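Local coordinates for protein FdhC (Acinetobacter nosocomialis, PDB 5KTC) that transfers a 3-hydroxybutanoyl group from coenzyme A to the amino group of a dTDP-linked 3-amino-3,6-dideoxy-D-galactose, as a GNAT-superfamily sugar N-acyltransferase, at residues A[5-13]-A[104-114]; A[114-122]-A[161-169]. All coordinates share one frame; numbering follows the deposited sequence. Where two conformers were deposited one is given.

Interaction 1: residues A[5-13]-A[104-114]. With COA (coenzyme A), chain D.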
loop_
_atom_site.group_PDB
_atom_site.type_symbol
_atom_site.label_atom_id
_atom_site.label_comp_id
_atom_site.label_asym_id
_atom_site.label_seq_id
_atom_site.Cartn_x
_atom_site.Cartn_y
_atom_site.Cartn_z
ATOM N N ASN A 5 5.015 3.362 12.604
ATOM C CA ASN A 5 4.658 2.286 13.502
ATOM C C ASN A 5 3.361 1.700 12.979
ATOM O O ASN A 5 2.360 1.840 13.532
ATOM C CB ASN A 5 4.610 2.801 14.937
ATOM C CG ASN A 5 5.979 3.280 15.397
ATOM O OD1 ASN A 5 6.888 2.498 15.609
ATOM N ND2 ASN A 5 6.138 4.579 15.477
ATOM N N LEU A 6 3.470 1.008 11.866
ATOM C CA LEU A 6 2.338 0.510 11.143
ATOM C C LEU A 6 2.153 -0.963 11.366
ATOM O O LEU A 6 2.899 -1.843 10.860
ATOM C CB LEU A 6 2.504 0.837 9.659
ATOM C CG LEU A 6 2.700 2.298 9.285
ATOM C CD1 LEU A 6 3.164 2.394 7.797
ATOM C CD2 LEU A 6 1.398 3.047 9.504
ATOM N N LYS A 7 1.075 -1.273 12.101
ATOM C CA LYS A 7 0.705 -2.652 12.321
ATOM C C LYS A 7 -0.787 -2.782 12.413
ATOM O O LYS A 7 -1.430 -1.924 12.948
ATOM C CB LYS A 7 1.365 -3.210 13.600
ATOM C CG LYS A 7 1.052 -2.440 14.900
ATOM C CD LYS A 7 1.781 -2.992 16.184
ATOM C CE LYS A 7 1.306 -4.421 16.599
ATOM N NZ LYS A 7 2.349 -5.443 17.015
ATOM N N ALA A 8 -1.307 -3.861 11.875
ATOM C CA ALA A 8 -2.729 -4.161 11.980
ATOM C C ALA A 8 -2.862 -5.484 12.636
ATOM O O ALA A 8 -1.918 -5.962 13.310
ATOM C CB ALA A 8 -3.419 -4.080 10.625
ATOM N N ASN A 9 -4.008 -6.087 12.464
ATOM C CA ASN A 9 -4.265 -7.365 13.109
ATOM C C ASN A 9 -3.413 -8.554 12.727
ATOM O O ASN A 9 -3.027 -9.339 13.577
ATOM C CB ASN A 9 -5.711 -7.753 12.883
ATOM C CG ASN A 9 -6.539 -7.597 14.114
ATOM O OD1 ASN A 9 -6.126 -6.989 15.123
ATOM N ND2 ASN A 9 -7.705 -8.179 14.069
ATOM N N THR A 10 -3.233 -8.753 11.445
ATOM C CA THR A 10 -2.538 -9.902 10.955
ATOM C C THR A 10 -1.304 -9.554 10.191
ATOM O O THR A 10 -0.625 -10.461 9.798
ATOM C CB THR A 10 -3.405 -10.837 10.140
ATOM O OG1 THR A 10 -3.707 -10.301 8.827
ATOM C CG2 THR A 10 -4.729 -11.225 10.943
ATOM N N THR A 11 -1.037 -8.269 10.010
ATOM C CA THR A 11 0.119 -7.809 9.215
ATOM C C THR A 11 0.793 -6.624 9.851
ATOM O O THR A 11 0.243 -6.004 10.748
ATOM C CB THR A 11 -0.307 -7.391 7.784
ATOM O OG1 THR A 11 -1.341 -6.422 7.914
ATOM C CG2 THR A 11 -0.810 -8.577 6.939
ATOM N N TYR A 12 2.014 -6.305 9.371
ATOM C CA TYR A 12 2.711 -5.121 9.744
ATOM C C TYR A 12 3.604 -4.711 8.595
ATOM O O TYR A 12 3.849 -5.509 7.685
ATOM C CB TYR A 12 3.541 -5.299 11.007
ATOM C CG TYR A 12 4.637 -6.321 10.987
ATOM C CD1 TYR A 12 4.397 -7.649 11.337
ATOM C CD2 TYR A 12 5.916 -5.985 10.623
ATOM C CE1 TYR A 12 5.405 -8.586 11.376
ATOM C CE2 TYR A 12 6.937 -6.934 10.640
ATOM C CZ TYR A 12 6.694 -8.248 10.985
ATOM O OH TYR A 12 7.690 -9.243 10.924
ATOM N N LEU A 13 3.998 -3.466 8.608
ATOM C CA LEU A 13 4.823 -2.882 7.538
ATOM C C LEU A 13 6.093 -2.371 8.131
ATOM O O LEU A 13 6.086 -1.808 9.195
ATOM C CB LEU A 13 4.144 -1.674 6.866
ATOM C CG LEU A 13 2.759 -1.758 6.200
ATOM C CD1 LEU A 13 2.496 -0.723 5.124
ATOM C CD2 LEU A 13 2.297 -3.095 5.748
ATOM N N THR A 104 -1.895 -13.211 4.512
ATOM C CA THR A 104 -3.059 -13.488 5.315
ATOM C C THR A 104 -4.300 -13.097 4.527
ATOM O O THR A 104 -4.220 -12.334 3.541
ATOM C CB THR A 104 -3.073 -12.708 6.622
ATOM O OG1 THR A 104 -2.890 -11.345 6.320
ATOM C CG2 THR A 104 -1.948 -13.127 7.548
ATOM N N LYS A 105 -5.438 -13.643 4.949
ATOM C CA LYS A 105 -6.690 -13.545 4.169
ATOM C C LYS A 105 -7.079 -12.083 3.861
ATOM O O LYS A 105 -7.445 -11.767 2.720
ATOM C CB LYS A 105 -7.837 -14.174 4.929
ATOM C CG LYS A 105 -9.080 -14.348 4.088
ATOM C CD LYS A 105 -10.051 -15.262 4.833
ATOM C CE LYS A 105 -11.390 -15.379 4.106
ATOM N NZ LYS A 105 -11.289 -15.992 2.746
ATOM N N TYR A 106 -6.991 -11.261 4.902
ATOM C CA TYR A 106 -7.412 -9.890 4.855
ATOM C C TYR A 106 -6.226 -8.922 4.775
ATOM O O TYR A 106 -6.405 -7.747 5.034
ATOM C CB TYR A 106 -8.337 -9.544 6.078
ATOM C CG TYR A 106 -9.577 -10.442 6.093
ATOM C CD1 TYR A 106 -10.466 -10.436 5.025
ATOM C CD2 TYR A 106 -9.837 -11.326 7.145
ATOM C CE1 TYR A 106 -11.572 -11.288 4.991
ATOM C CE2 TYR A 106 -10.941 -12.189 7.106
ATOM C CZ TYR A 106 -11.800 -12.157 6.047
ATOM O OH TYR A 106 -12.891 -13.008 5.979
ATOM N N ALA A 107 -5.040 -9.405 4.423
ATOM C CA ALA A 107 -3.873 -8.506 4.260
ATOM C C ALA A 107 -4.141 -7.296 3.363
ATOM O O ALA A 107 -3.578 -6.203 3.574
ATOM C CB ALA A 107 -2.710 -9.295 3.674
ATOM N N ALA A 108 -4.925 -7.523 2.310
ATOM C CA ALA A 108 -5.213 -6.434 1.332
ATOM C C ALA A 108 -5.922 -5.281 2.043
ATOM O O ALA A 108 -5.543 -4.107 1.925
ATOM C CB ALA A 108 -6.012 -6.955 0.131
ATOM N N VAL A 109 -6.926 -5.623 2.842
ATOM C CA VAL A 109 -7.656 -4.602 3.623
ATOM C C VAL A 109 -6.739 -3.935 4.635
ATOM O O VAL A 109 -6.728 -2.690 4.777
ATOM C CB VAL A 109 -8.905 -5.184 4.347
ATOM C CG1 VAL A 109 -9.623 -4.119 5.109
ATOM C CG2 VAL A 109 -9.824 -5.867 3.377
ATOM N N GLU A 110 -5.980 -4.730 5.375
ATOM C CA GLU A 110 -5.163 -4.141 6.432
ATOM C C GLU A 110 -4.077 -3.172 5.875
ATOM O O GLU A 110 -3.825 -2.081 6.395
ATOM C CB GLU A 110 -4.441 -5.268 7.207
ATOM C CG GLU A 110 -5.399 -6.174 8.000
ATOM C CD GLU A 110 -4.718 -7.236 8.835
ATOM O OE1 GLU A 110 -3.502 -7.212 9.067
ATOM O OE2 GLU A 110 -5.458 -8.071 9.339
ATOM N N SER A 111 -3.431 -3.652 4.825
ATOM C CA SER A 111 -2.309 -2.880 4.195
ATOM C C SER A 111 -2.827 -1.594 3.566
ATOM O O SER A 111 -2.224 -0.521 3.767
ATOM C CB SER A 111 -1.521 -3.748 3.220
ATOM O OG SER A 111 -2.270 -4.243 2.155
ATOM N N ALA A 112 -3.994 -1.644 2.906
ATOM C CA ALA A 112 -4.570 -0.420 2.374
ATOM C C ALA A 112 -4.852 0.624 3.517
ATOM O O ALA A 112 -4.496 1.830 3.430
ATOM C CB ALA A 112 -5.853 -0.713 1.536
ATOM N N LEU A 113 -5.416 0.126 4.623
ATOM C CA LEU A 113 -5.735 0.979 5.715
ATOM C C LEU A 113 -4.488 1.586 6.324
ATOM O O LEU A 113 -4.500 2.734 6.730
ATOM C CB LEU A 113 -6.564 0.236 6.800
ATOM C CG LEU A 113 -7.922 -0.215 6.296
ATOM C CD1 LEU A 113 -8.518 -1.257 7.275
ATOM C CD2 LEU A 113 -8.834 1.019 6.086
ATOM N N LEU A 114 -3.404 0.831 6.378
ATOM C CA LEU A 114 -2.223 1.306 6.995
ATOM C C LEU A 114 -1.600 2.317 6.077
ATOM O O LEU A 114 -1.006 3.292 6.545
ATOM C CB LEU A 114 -1.277 0.161 7.289
ATOM C CG LEU A 114 -1.668 -0.777 8.454
ATOM C CD1 LEU A 114 -0.696 -1.957 8.511
ATOM C CD2 LEU A 114 -1.747 -0.035 9.783
HETATM N N1A COA D . -14.435 -4.924 3.482
HETATM C C2A COA D . -14.380 -6.199 3.934
HETATM N N3A COA D . -13.714 -7.164 3.296
HETATM C C4A COA D . -13.001 -6.840 2.227
HETATM C C5A COA D . -12.979 -5.451 1.704
HETATM C C6A COA D . -13.769 -4.473 2.412
HETATM N N6A COA D . -13.825 -3.204 2.016
HETATM N N7A COA D . -12.192 -5.441 0.638
HETATM C C8A COA D . -11.750 -6.705 0.465
HETATM N N9A COA D . -12.249 -7.539 1.416
HETATM C C1B COA D . -11.969 -8.983 1.575
HETATM C C2B COA D . -12.039 -9.670 0.206
HETATM O O2B COA D . -13.370 -10.074 -0.156
HETATM C C3B COA D . -11.075 -10.794 0.373
HETATM O O3B COA D . -11.730 -11.809 1.140
HETATM P P3B COA D . -12.195 -13.178 0.438
HETATM O O7A COA D . -11.026 -14.107 0.792
HETATM O O8A COA D . -13.420 -13.318 1.298
HETATM O O9A COA D . -12.380 -12.903 -1.033
HETATM C C4B COA D . -9.986 -10.189 1.230
HETATM O O4B COA D . -10.619 -9.170 2.023
HETATM C C5B COA D . -8.787 -9.714 0.434
HETATM O O5B COA D . -9.188 -8.764 -0.529
HETATM P P1A COA D . -8.922 -9.040 -2.062
HETATM O O1A COA D . -9.664 -7.985 -2.854
HETATM O O2A COA D . -8.950 -10.492 -2.454
HETATM O O3A COA D . -7.392 -8.587 -2.327
HETATM P P2A COA D . -6.101 -9.391 -2.661
HETATM O O4A COA D . -5.680 -10.349 -1.579
HETATM O O5A COA D . -6.148 -9.974 -4.062
HETATM O O6A COA D . -4.988 -8.247 -2.653
HETATM C CBP COA D . -3.681 -7.097 -4.359
HETATM C CCP COA D . -5.046 -7.247 -3.666
HETATM C CDP COA D . -3.855 -6.062 -5.443
HETATM C CEP COA D . -2.624 -6.631 -3.363
HETATM C CAP COA D . -3.264 -8.466 -4.950
HETATM O OAP COA D . -4.445 -8.976 -5.652
HETATM C C9P COA D . -2.069 -8.417 -5.813
HETATM O O9P COA D . -0.880 -8.428 -5.429
HETATM N N8P COA D . -2.361 -8.339 -7.127
HETATM C C7P COA D . -1.327 -8.264 -8.089
HETATM C C6P COA D . -0.550 -6.972 -8.136
HETATM C C5P COA D . -1.469 -5.843 -8.525
HETATM O O5P COA D . -2.189 -5.971 -9.530
HETATM N N4P COA D . -1.475 -4.788 -7.735
HETATM C C3P COA D . -2.419 -3.682 -7.922
HETATM C C2P COA D . -2.016 -2.756 -9.087
HETATM S S1P COA D . -3.386 -1.585 -9.412
HETATM O O HOH W 1 -7.818 -8.141 10.599
HETATM O O HOH W 2 -6.239 -11.686 7.726
#

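Interaction 2: residues A[114-122]-A[161-169]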
loop_
_atom_site.group_PDB
_atom_site.type_symbol
_atom_site.label_atom_id
_atom_site.label_comp_id
_atom_site.label_asym_id
_atom_site.label_seq_id
_atom_site.Cartn_x
_atom_site.Cartn_y
_atom_site.Cartn_z
ATOM N N LEU A 114 -3.404 0.831 6.378
ATOM C CA LEU A 114 -2.223 1.306 6.995
ATOM C C LEU A 114 -1.600 2.317 6.077
ATOM O O LEU A 114 -1.006 3.292 6.545
ATOM C CB LEU A 114 -1.277 0.161 7.289
ATOM C CG LEU A 114 -1.668 -0.777 8.454
ATOM C CD1 LEU A 114 -0.696 -1.957 8.511
ATOM C CD2 LEU A 114 -1.747 -0.035 9.783
ATOM N N VAL A 115 -1.710 2.102 4.780
ATOM C CA VAL A 115 -1.259 3.184 3.826
ATOM C C VAL A 115 -1.914 4.505 4.124
ATOM O O VAL A 115 -1.238 5.549 4.154
ATOM C CB VAL A 115 -1.467 2.823 2.354
ATOM C CG1 VAL A 115 -1.406 4.070 1.440
ATOM C CG2 VAL A 115 -0.519 1.699 1.954
ATOM N N TYR A 116 -3.243 4.478 4.264
ATOM C CA TYR A 116 -3.956 5.707 4.534
ATOM C C TYR A 116 -3.626 6.288 5.920
ATOM O O TYR A 116 -3.599 7.503 6.056
ATOM C CB TYR A 116 -5.480 5.485 4.352
ATOM C CG TYR A 116 -5.849 5.140 2.933
ATOM C CD1 TYR A 116 -5.371 5.914 1.849
ATOM C CD2 TYR A 116 -6.711 4.106 2.622
ATOM C CE1 TYR A 116 -5.742 5.664 0.557
ATOM C CE2 TYR A 116 -7.034 3.812 1.315
ATOM C CZ TYR A 116 -6.565 4.607 0.287
ATOM O OH TYR A 116 -6.853 4.357 -1.029
ATOM N N GLU A 117 -3.398 5.452 6.922
ATOM C CA GLU A 117 -2.910 5.892 8.262
ATOM C C GLU A 117 -1.576 6.674 8.037
ATOM O O GLU A 117 -1.372 7.789 8.529
ATOM C CB GLU A 117 -2.756 4.638 9.204
ATOM C CG GLU A 117 -2.960 4.797 10.725
ATOM C CD GLU A 117 -2.728 3.504 11.567
ATOM O OE1 GLU A 117 -1.697 3.503 12.275
ATOM O OE2 GLU A 117 -3.530 2.502 11.568
ATOM N N ALA A 118 -0.679 6.074 7.263
ATOM C CA ALA A 118 0.638 6.689 7.046
ATOM C C ALA A 118 0.518 8.018 6.350
ATOM O O ALA A 118 1.123 9.051 6.762
ATOM C CB ALA A 118 1.525 5.758 6.278
ATOM N N GLY A 119 -0.270 8.033 5.282
ATOM C CA GLY A 119 -0.364 9.207 4.450
ATOM C C GLY A 119 -1.126 10.321 5.090
ATOM O O GLY A 119 -0.671 11.420 5.100
ATOM N N PHE A 120 -2.289 10.030 5.655
ATOM C CA PHE A 120 -3.162 11.083 6.164
ATOM C C PHE A 120 -2.804 11.489 7.580
ATOM O O PHE A 120 -2.795 12.690 7.888
ATOM C CB PHE A 120 -4.631 10.664 6.101
ATOM C CG PHE A 120 -5.149 10.480 4.734
ATOM C CD1 PHE A 120 -5.082 11.492 3.798
ATOM C CD2 PHE A 120 -5.760 9.302 4.377
ATOM C CE1 PHE A 120 -5.616 11.308 2.547
ATOM C CE2 PHE A 120 -6.288 9.124 3.112
ATOM C CZ PHE A 120 -6.228 10.095 2.199
ATOM N N SER A 121 -2.510 10.529 8.464
ATOM C CA SER A 121 -2.178 10.950 9.813
ATOM C C SER A 121 -0.624 11.050 10.068
ATOM O O SER A 121 -0.172 12.106 10.475
ATOM C CB SER A 121 -2.991 10.176 10.813
ATOM O OG SER A 121 -2.256 9.067 11.173
ATOM N N THR A 122 0.180 10.036 9.774
ATOM C CA THR A 122 1.642 10.143 10.019
ATOM C C THR A 122 2.257 11.255 9.144
ATOM O O THR A 122 3.103 12.002 9.600
ATOM C CB THR A 122 2.411 8.819 9.852
ATOM O OG1 THR A 122 1.829 7.772 10.634
ATOM C CG2 THR A 122 3.885 8.941 10.255
ATOM N N ILE A 161 -9.075 9.025 -6.784
ATOM C CA ILE A 161 -8.622 9.719 -5.596
ATOM C C ILE A 161 -9.357 9.174 -4.350
ATOM O O ILE A 161 -10.473 8.659 -4.404
ATOM C CB ILE A 161 -8.726 11.259 -5.596
ATOM C CG1 ILE A 161 -10.109 11.716 -5.342
ATOM C CG2 ILE A 161 -8.184 11.884 -6.877
ATOM C CD1 ILE A 161 -11.088 11.245 -6.337
ATOM N N PHE A 162 -8.702 9.333 -3.212
ATOM C CA PHE A 162 -9.262 8.828 -1.935
ATOM C C PHE A 162 -9.111 9.988 -0.932
ATOM O O PHE A 162 -8.032 10.478 -0.719
ATOM C CB PHE A 162 -8.572 7.518 -1.522
ATOM C CG PHE A 162 -9.242 6.841 -0.365
ATOM C CD1 PHE A 162 -9.007 7.251 0.924
ATOM C CD2 PHE A 162 -10.151 5.816 -0.582
ATOM C CE1 PHE A 162 -9.691 6.708 1.989
ATOM C CE2 PHE A 162 -10.832 5.272 0.491
ATOM C CZ PHE A 162 -10.584 5.708 1.771
ATOM N N PRO A 163 -10.214 10.548 -0.464
ATOM C CA PRO A 163 -10.096 11.751 0.364
ATOM C C PRO A 163 -9.843 11.399 1.833
ATOM O O PRO A 163 -10.313 10.349 2.293
ATOM C CB PRO A 163 -11.490 12.397 0.229
ATOM C CG PRO A 163 -12.369 11.262 0.056
ATOM C CD PRO A 163 -11.596 10.245 -0.783
ATOM N N LYS A 164 -9.133 12.288 2.533
ATOM C CA LYS A 164 -8.845 12.150 3.977
ATOM C C LYS A 164 -10.148 11.938 4.765
ATOM O O LYS A 164 -10.175 11.194 5.684
ATOM C CB LYS A 164 -8.085 13.382 4.491
ATOM C CG LYS A 164 -7.731 13.328 5.949
ATOM C CD LYS A 164 -6.807 14.432 6.428
ATOM C CE LYS A 164 -6.280 14.067 7.811
ATOM N NZ LYS A 164 -5.592 15.251 8.409
ATOM N N SER A 165 -11.192 12.635 4.374
ATOM C CA SER A 165 -12.528 12.498 4.967
ATOM C C SER A 165 -13.081 11.069 4.953
ATOM O O SER A 165 -13.713 10.619 5.912
ATOM C CB SER A 165 -13.514 13.456 4.298
ATOM O OG SER A 165 -13.829 13.031 3.000
ATOM N N LYS A 166 -12.815 10.329 3.885
ATOM C CA LYS A 166 -13.276 8.978 3.821
ATOM C C LYS A 166 -12.456 8.078 4.717
ATOM O O LYS A 166 -12.992 7.075 5.288
ATOM C CB LYS A 166 -13.244 8.453 2.402
ATOM C CG LYS A 166 -13.730 7.019 2.245
ATOM C CD LYS A 166 -15.191 6.795 2.646
ATOM C CE LYS A 166 -16.152 7.511 1.704
ATOM N NZ LYS A 166 -17.557 7.387 2.197
ATOM N N TYR A 167 -11.152 8.345 4.780
ATOM C CA TYR A 167 -10.277 7.578 5.678
ATOM C C TYR A 167 -10.740 7.715 7.132
ATOM O O TYR A 167 -10.734 6.719 7.879
ATOM C CB TYR A 167 -8.806 8.020 5.550
ATOM C CG TYR A 167 -7.971 7.931 6.817
ATOM C CD1 TYR A 167 -7.398 6.742 7.236
ATOM C CD2 TYR A 167 -7.730 9.068 7.540
ATOM C CE1 TYR A 167 -6.610 6.699 8.396
ATOM C CE2 TYR A 167 -6.989 9.052 8.669
ATOM C CZ TYR A 167 -6.431 7.871 9.117
ATOM O OH TYR A 167 -5.714 7.973 10.297
ATOM N N LYS A 168 -11.140 8.926 7.525
ATOM C CA LYS A 168 -11.647 9.103 8.884
ATOM C C LYS A 168 -12.943 8.297 9.179
ATOM O O LYS A 168 -13.034 7.659 10.245
ATOM C CB LYS A 168 -11.857 10.555 9.180
ATOM C CG LYS A 168 -10.573 11.331 9.247
ATOM C CD LYS A 168 -10.848 12.821 9.437
ATOM C CE LYS A 168 -9.919 13.428 10.467
ATOM N NZ LYS A 168 -9.411 14.731 9.989
ATOM N N GLU A 169 -13.894 8.229 8.256
ATOM C CA GLU A 169 -15.014 7.304 8.457
ATOM C C GLU A 169 -14.502 5.855 8.548
ATOM O O GLU A 169 -14.760 5.102 9.494
ATOM C CB GLU A 169 -16.040 7.415 7.342
ATOM C CG GLU A 169 -16.715 8.788 7.113
ATOM C CD GLU A 169 -17.379 8.848 5.720
ATOM O OE1 GLU A 169 -17.841 7.782 5.231
ATOM O OE2 GLU A 169 -17.402 9.927 5.065
#

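Interaction 1: residues A[5-13]-A[104-114]
Strand 11-13 and helix 107-114 run in the same general direction, their axes 35° apart and 8.7 Å away at closest approach, with A8 opposite E110 and T11 opposite A107. The chain before the strand doubles back on it, A8 N bonding T11 O, and the turn so formed closes around the carboxylate of E110. The glutamate reaches into this turn with its chain extended beyond CG (chi2 -176°). Its OE1 accepts T10 N at 2.8 Å on the syn side and T11 OG1 at 2.6 Å on the anti side, both near the carboxylate plane. T10 OG1 comes instead from above that plane, 2.9 Å from E110 OE2, and itself accepts a bond from T104 OG1 at 2.8 Å. A water also donates to OE2. One turn further along, L114 lays CD1 against A8 CB (4.0 Å) and L13 CG, while L6 CB packs on L114 CD2. The turn before the helix and its first residues meet coenzyme A, as in the GNAT cofactor site: K105 NZ bonds O7A of the ribose 3'-phosphate at 2.7 Å, and A108 CB lies beside the pyrophosphate bridge. With several donors around a buried carboxylate, E110 is probably stabilised as the anion and holds the N-terminal turn against the cofactor-binding helix.

Interaction 2: residues A[114-122]-A[161-169]
Y116 and F162 lie face to face in an offset stack, ring planes 12° apart and centroids 4.1 Å from each other. The phenol end of the tyrosine does the covering: its CZ sits 3.5 Å from F162 CG, toward the rim of the phenylalanine ring. Next along helix 114-122, F120 meets three neighbours in three ways. K164 lies over one face, its CA 3.7 Å from the ring centroid and almost on the normal, a CH-pi contact continued by CB. At the ring edge, F120 CZ approaches the carbonyl oxygen F162 O at 3.5 Å. Y167 meets the same ring obliquely, with CB 3.5 Å from F120 CD2. The ring of Y167 is also a knob in a hole made by Y116, E117, F120 and S121; its CD1 touches Y116 CB at 3.7 Å, and its hydroxyl ends beside S121 CB.

These rings fill the angle between helix 107-122 of the GNAT domain, the end of strand 157-163 and helix 164-173, which starts at once after P163, the N-cap. The short segments 114-122 and 164-169 cross at -122°, their axes 10.4 Å apart. The strand's F162 has CG anti to its own nitrogen (chi1 -171°), which swings the ring over the face of Y116.

Farther out, on strand 91-99, W94 NE1 bonds the hydroxyl of Y116 with its ring nearly upright to the tyrosine, and F92 meets F120 edge-to-face. K171, on the next turn of helix 164-173, bonds the hydroxyl of Y167. The main chain of F162 is paired with S128 and that of K164 with E126, tying the strand end to strand 127-133 and the residue before it.

Overall arrangement
Helix 107-122 is the element common to both contacts, and L114 belongs to both segments on it. Interaction 1 uses its N-terminal half, in a largely buried setting close to coenzyme A, and pairs it with the chain leading into the edge strand 11-15. Interaction 2 uses the other half, lies only partly buried, and joins it to helix 164-173 and to strand 157-163, which is next to the outermost strand 149-153, toward the opposite end of the sheet from 11-15. Chemistry follows place: a carboxylate gripped by hydroxyls and an amide in the first, aromatic packing without any crossing hydrogen bond in the second. The two also meet directly, where L6 CD1 packs on A118 CB at 4.0 Å.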